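Local structure of GTN Reductase (Agrobacterium tumefaciens, 4JIQ) at residues A[185-190]-A[238-243]. The protein probably acts as an FMN-dependent oxidoreductase of the Old Yellow Enzyme-like family, using a flavin held in a TIM barrel. Numbering follows the deposited sequence.
Sequences IEQFLK and NDIFEA
Ile-240 and Lys-190 bury most of the surface here, with Glu-242 next, where the end of a short helix of the TIM barrel meets the loop after strand 227-231. Residues 185-190 form the end of the helix that follows barrel strand 174-178, while 238-243 run without regular structure from strand 227-231 toward helix 245-257. The aliphatic chain of Lys-190 does much of the packing. It passes at about a right angle across Ile-240, whose CG2 lies 3.6 Å from Lys-190 CD and is also near CG and CE. With chi1 of Ile-240 at -85°, CG2 faces the lysine chain while CG1 carries CD1 to the helix. There CD1 sits 3.8 Å from Glu-186 O and 3.9 Å from Glu-186 CB, with Gln-187 CG close by.

The Lys-190 chain bends at chi2 (-115°) and then runs extended to NZ, which is hydrogen-bonded to Pro-233 O and makes a long salt bridge to Glu-186 OE1 at 3.6 Å. Glu-186 OE2 lies against the methyls of Ile-240, 4.1 Å from Ile-240 CD1. The side chain of Glu-186 is about 9 Å from the bound nitroalkene, near the active site but not touching the ligand.

Glu-242 brings its carboxylate to the helix end, where Lys-190 leaves helical geometry. Its OE2 accepts from Ser-191 N and pairs with Arg-207, whose NH1 also bonds Leu-189 O, so one guanidinium joins the helix terminus to the incoming loop. The same OE2 packs closely on Lys-190 CA, at 3.2 Å. Beside its carboxylate, Glu-242 also packs through carbon: CB rests 3.5 Å from Lys-190 CD.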
ATOM      1  N   ILE A 185      -7.417  -1.888   8.256  1.00 16.56           N
ATOM      2  CA  ILE A 185      -8.554  -1.145   7.718  1.00 20.63           C
ATOM      3  C   ILE A 185      -9.523  -2.059   6.964  1.00 15.11           C
ATOM      4  O   ILE A 185     -10.740  -1.939   7.110  1.00 16.90           O
ATOM      5  CB  ILE A 185      -8.102   0.017   6.810  1.00 25.02           C
ATOM      6  CG1 ILE A 185      -7.179   0.961   7.585  1.00 16.80           C
ATOM      7  CG2 ILE A 185      -9.303   0.775   6.265  1.00 12.56           C
ATOM      8  CD1 ILE A 185      -6.609   2.083   6.754  1.00 28.17           C
ATOM      9  N   GLU A 186      -8.980  -2.981   6.173  1.00 11.92           N
ATOM     10  CA  GLU A 186      -9.807  -3.957   5.469  1.00 12.45           C
ATOM     11  C   GLU A 186     -10.576  -4.838   6.441  1.00 16.13           C
ATOM     12  O   GLU A 186     -11.699  -5.256   6.160  1.00 14.03           O
ATOM     13  CB  GLU A 186      -8.958  -4.831   4.548  1.00 13.74           C
ATOM     14  CG  GLU A 186      -8.665  -4.210   3.201  1.00 26.63           C
ATOM     15  CD  GLU A 186      -9.084  -5.097   2.042  1.00 35.80           C
ATOM     16  OE1 GLU A 186      -9.436  -4.550   0.975  1.00 34.26           O
ATOM     17  OE2 GLU A 186      -9.058  -6.339   2.194  1.00 17.34           O
ATOM     18  N   GLN A 187      -9.963  -5.114   7.587  1.00 16.62           N
ATOM     19  CA  GLN A 187     -10.582  -5.954   8.604  1.00 18.09           C
ATOM     20  C   GLN A 187     -11.840  -5.307   9.178  1.00 16.41           C
ATOM     21  O   GLN A 187     -12.784  -6.001   9.552  1.00 25.06           O
ATOM     22  CB  GLN A 187      -9.579  -6.284   9.712  1.00 17.17           C
ATOM     23  CG  GLN A 187      -8.470  -7.226   9.268  1.00 13.95           C
ATOM     24  CD  GLN A 187      -7.289  -7.224  10.215  1.00 14.10           C
ATOM     25  OE1 GLN A 187      -7.437  -6.959  11.407  1.00 18.05           O
ATOM     26  NE2 GLN A 187      -6.104  -7.511   9.687  1.00  9.79           N
ATOM     27  N   PHE A 188     -11.846  -3.977   9.238  1.00 20.45           N
ATOM     28  CA  PHE A 188     -13.026  -3.226   9.659  1.00 15.78           C
ATOM     29  C   PHE A 188     -14.073  -3.186   8.554  1.00 15.89           C
ATOM     30  O   PHE A 188     -15.271  -3.287   8.818  1.00 22.41           O
ATOM     31  CB  PHE A 188     -12.651  -1.794  10.055  1.00 11.20           C
ATOM     32  CG  PHE A 188     -12.255  -1.646  11.495  1.00 11.90           C
ATOM     33  CD1 PHE A 188     -13.219  -1.507  12.479  1.00 12.59           C
ATOM     34  CD2 PHE A 188     -10.920  -1.639  11.867  1.00 12.95           C
ATOM     35  CE1 PHE A 188     -12.861  -1.370  13.807  1.00 15.22           C
ATOM     36  CE2 PHE A 188     -10.556  -1.507  13.194  1.00 14.75           C
ATOM     37  CZ  PHE A 188     -11.528  -1.372  14.164  1.00 14.56           C
ATOM     38  N   LEU A 189     -13.608  -3.039   7.317  1.00 19.52           N
ATOM     39  CA  LEU A 189     -14.494  -2.871   6.169  1.00 15.94           C
ATOM     40  C   LEU A 189     -15.318  -4.111   5.850  1.00 19.94           C
ATOM     41  O   LEU A 189     -16.530  -4.025   5.661  1.00 12.97           O
ATOM     42  CB  LEU A 189     -13.695  -2.473   4.925  1.00 18.67           C
ATOM     43  CG  LEU A 189     -13.516  -0.984   4.635  1.00 19.81           C
ATOM     44  CD1 LEU A 189     -12.913  -0.797   3.253  1.00 24.34           C
ATOM     45  CD2 LEU A 189     -14.847  -0.258   4.743  1.00 28.14           C
ATOM     46  N   LYS A 190     -14.657  -5.263   5.782  1.00 24.63           N
ATOM     47  CA  LYS A 190     -15.307  -6.484   5.310  1.00 23.04           C
ATOM     48  C   LYS A 190     -16.081  -7.216   6.406  1.00 20.94           C
ATOM     49  O   LYS A 190     -15.710  -7.183   7.580  1.00 23.16           O
ATOM     50  CB  LYS A 190     -14.284  -7.415   4.657  1.00 19.43           C
ATOM     51  CG  LYS A 190     -13.238  -6.681   3.829  1.00 18.93           C
ATOM     52  CD  LYS A 190     -13.325  -7.018   2.354  1.00 23.92           C
ATOM     53  CE  LYS A 190     -12.182  -6.379   1.591  1.00 27.78           C
ATOM     54  NZ  LYS A 190     -12.111  -6.826   0.174  1.00 37.69           N
ATOM     55  N   ASN A 238      -5.055 -12.859   2.754  1.00 20.10           N
ATOM     56  CA  ASN A 238      -5.062 -12.984   4.209  1.00 23.77           C
ATOM     57  C   ASN A 238      -6.420 -13.327   4.823  1.00 35.40           C
ATOM     58  O   ASN A 238      -6.866 -12.673   5.771  1.00 26.14           O
ATOM     59  CB  ASN A 238      -4.475 -11.731   4.864  1.00 27.09           C
ATOM     60  CG  ASN A 238      -3.001 -11.551   4.560  1.00 24.41           C
ATOM     61  OD1 ASN A 238      -2.203 -12.473   4.718  1.00 19.88           O
ATOM     62  ND2 ASN A 238      -2.635 -10.357   4.111  1.00 24.42           N
ATOM     63  N   ASP A 239      -7.068 -14.347   4.263  1.00 28.62           N
ATOM     64  CA  ASP A 239      -8.244 -14.980   4.866  1.00 19.92           C
ATOM     65  C   ASP A 239      -9.480 -14.082   4.962  1.00 21.54           C
ATOM     66  O   ASP A 239     -10.413 -14.385   5.709  1.00 24.16           O
ATOM     67  CB  ASP A 239      -7.892 -15.537   6.250  1.00 29.58           C
ATOM     68  CG  ASP A 239      -8.651 -16.804   6.580  1.00 33.75           C
ATOM     69  OD1 ASP A 239      -9.016 -17.536   5.637  1.00 45.43           O
ATOM     70  OD2 ASP A 239      -8.875 -17.071   7.779  1.00 35.34           O
ATOM     71  N   ILE A 240      -9.490 -12.993   4.199  1.00 28.97           N
ATOM     72  CA  ILE A 240     -10.598 -12.040   4.235  1.00 29.63           C
ATOM     73  C   ILE A 240     -11.684 -12.365   3.205  1.00 27.99           C
ATOM     74  O   ILE A 240     -11.383 -12.788   2.088  1.00 25.10           O
ATOM     75  CB  ILE A 240     -10.090 -10.583   4.059  1.00 27.14           C
ATOM     76  CG1 ILE A 240      -9.655 -10.018   5.415  1.00 30.98           C
ATOM     77  CG2 ILE A 240     -11.140  -9.696   3.403  1.00 27.67           C
ATOM     78  CD1 ILE A 240      -9.870  -8.505   5.577  1.00 20.14           C
ATOM     79  N   PHE A 241     -12.944 -12.177   3.596  1.00 25.67           N
ATOM     80  CA  PHE A 241     -14.074 -12.348   2.684  1.00 29.52           C
ATOM     81  C   PHE A 241     -15.115 -11.232   2.819  1.00 19.99           C
ATOM     82  O   PHE A 241     -15.414 -10.778   3.925  1.00 20.02           O
ATOM     83  CB  PHE A 241     -14.735 -13.712   2.905  1.00 24.22           C
ATOM     84  CG  PHE A 241     -16.020 -13.898   2.141  1.00 19.73           C
ATOM     85  CD1 PHE A 241     -16.001 -14.248   0.801  1.00 16.33           C
ATOM     86  CD2 PHE A 241     -17.246 -13.735   2.768  1.00 21.60           C
ATOM     87  CE1 PHE A 241     -17.181 -14.426   0.096  1.00 23.22           C
ATOM     88  CE2 PHE A 241     -18.430 -13.911   2.071  1.00 20.21           C
ATOM     89  CZ  PHE A 241     -18.397 -14.259   0.733  1.00 26.44           C
ATOM     90  N   GLU A 242     -15.666 -10.800   1.686  1.00 22.20           N
ATOM     91  CA  GLU A 242     -16.753  -9.823   1.679  1.00 23.44           C
ATOM     92  C   GLU A 242     -17.909 -10.291   0.805  1.00 24.53           C
ATOM     93  O   GLU A 242     -17.732 -10.554  -0.384  1.00 26.63           O
ATOM     94  CB  GLU A 242     -16.261  -8.459   1.197  1.00 30.11           C
ATOM     95  CG  GLU A 242     -17.366  -7.443   0.947  1.00 21.64           C
ATOM     96  CD  GLU A 242     -18.243  -7.220   2.165  1.00 36.78           C
ATOM     97  OE1 GLU A 242     -19.477  -7.118   1.996  1.00 27.03           O
ATOM     98  OE2 GLU A 242     -17.700  -7.141   3.288  1.00 32.72           O
ATOM     99  N   ALA A 243     -19.092 -10.381   1.401  1.00 23.77           N
ATOM    100  CA  ALA A 243     -20.285 -10.832   0.693  1.00 32.64           C
ATOM    101  C   ALA A 243     -20.681  -9.898  -0.454  1.00 36.89           C
ATOM    102  O   ALA A 243     -20.800 -10.331  -1.602  1.00 22.10           O
ATOM    103  CB  ALA A 243     -21.444 -10.994   1.667  1.00 32.98           C
TER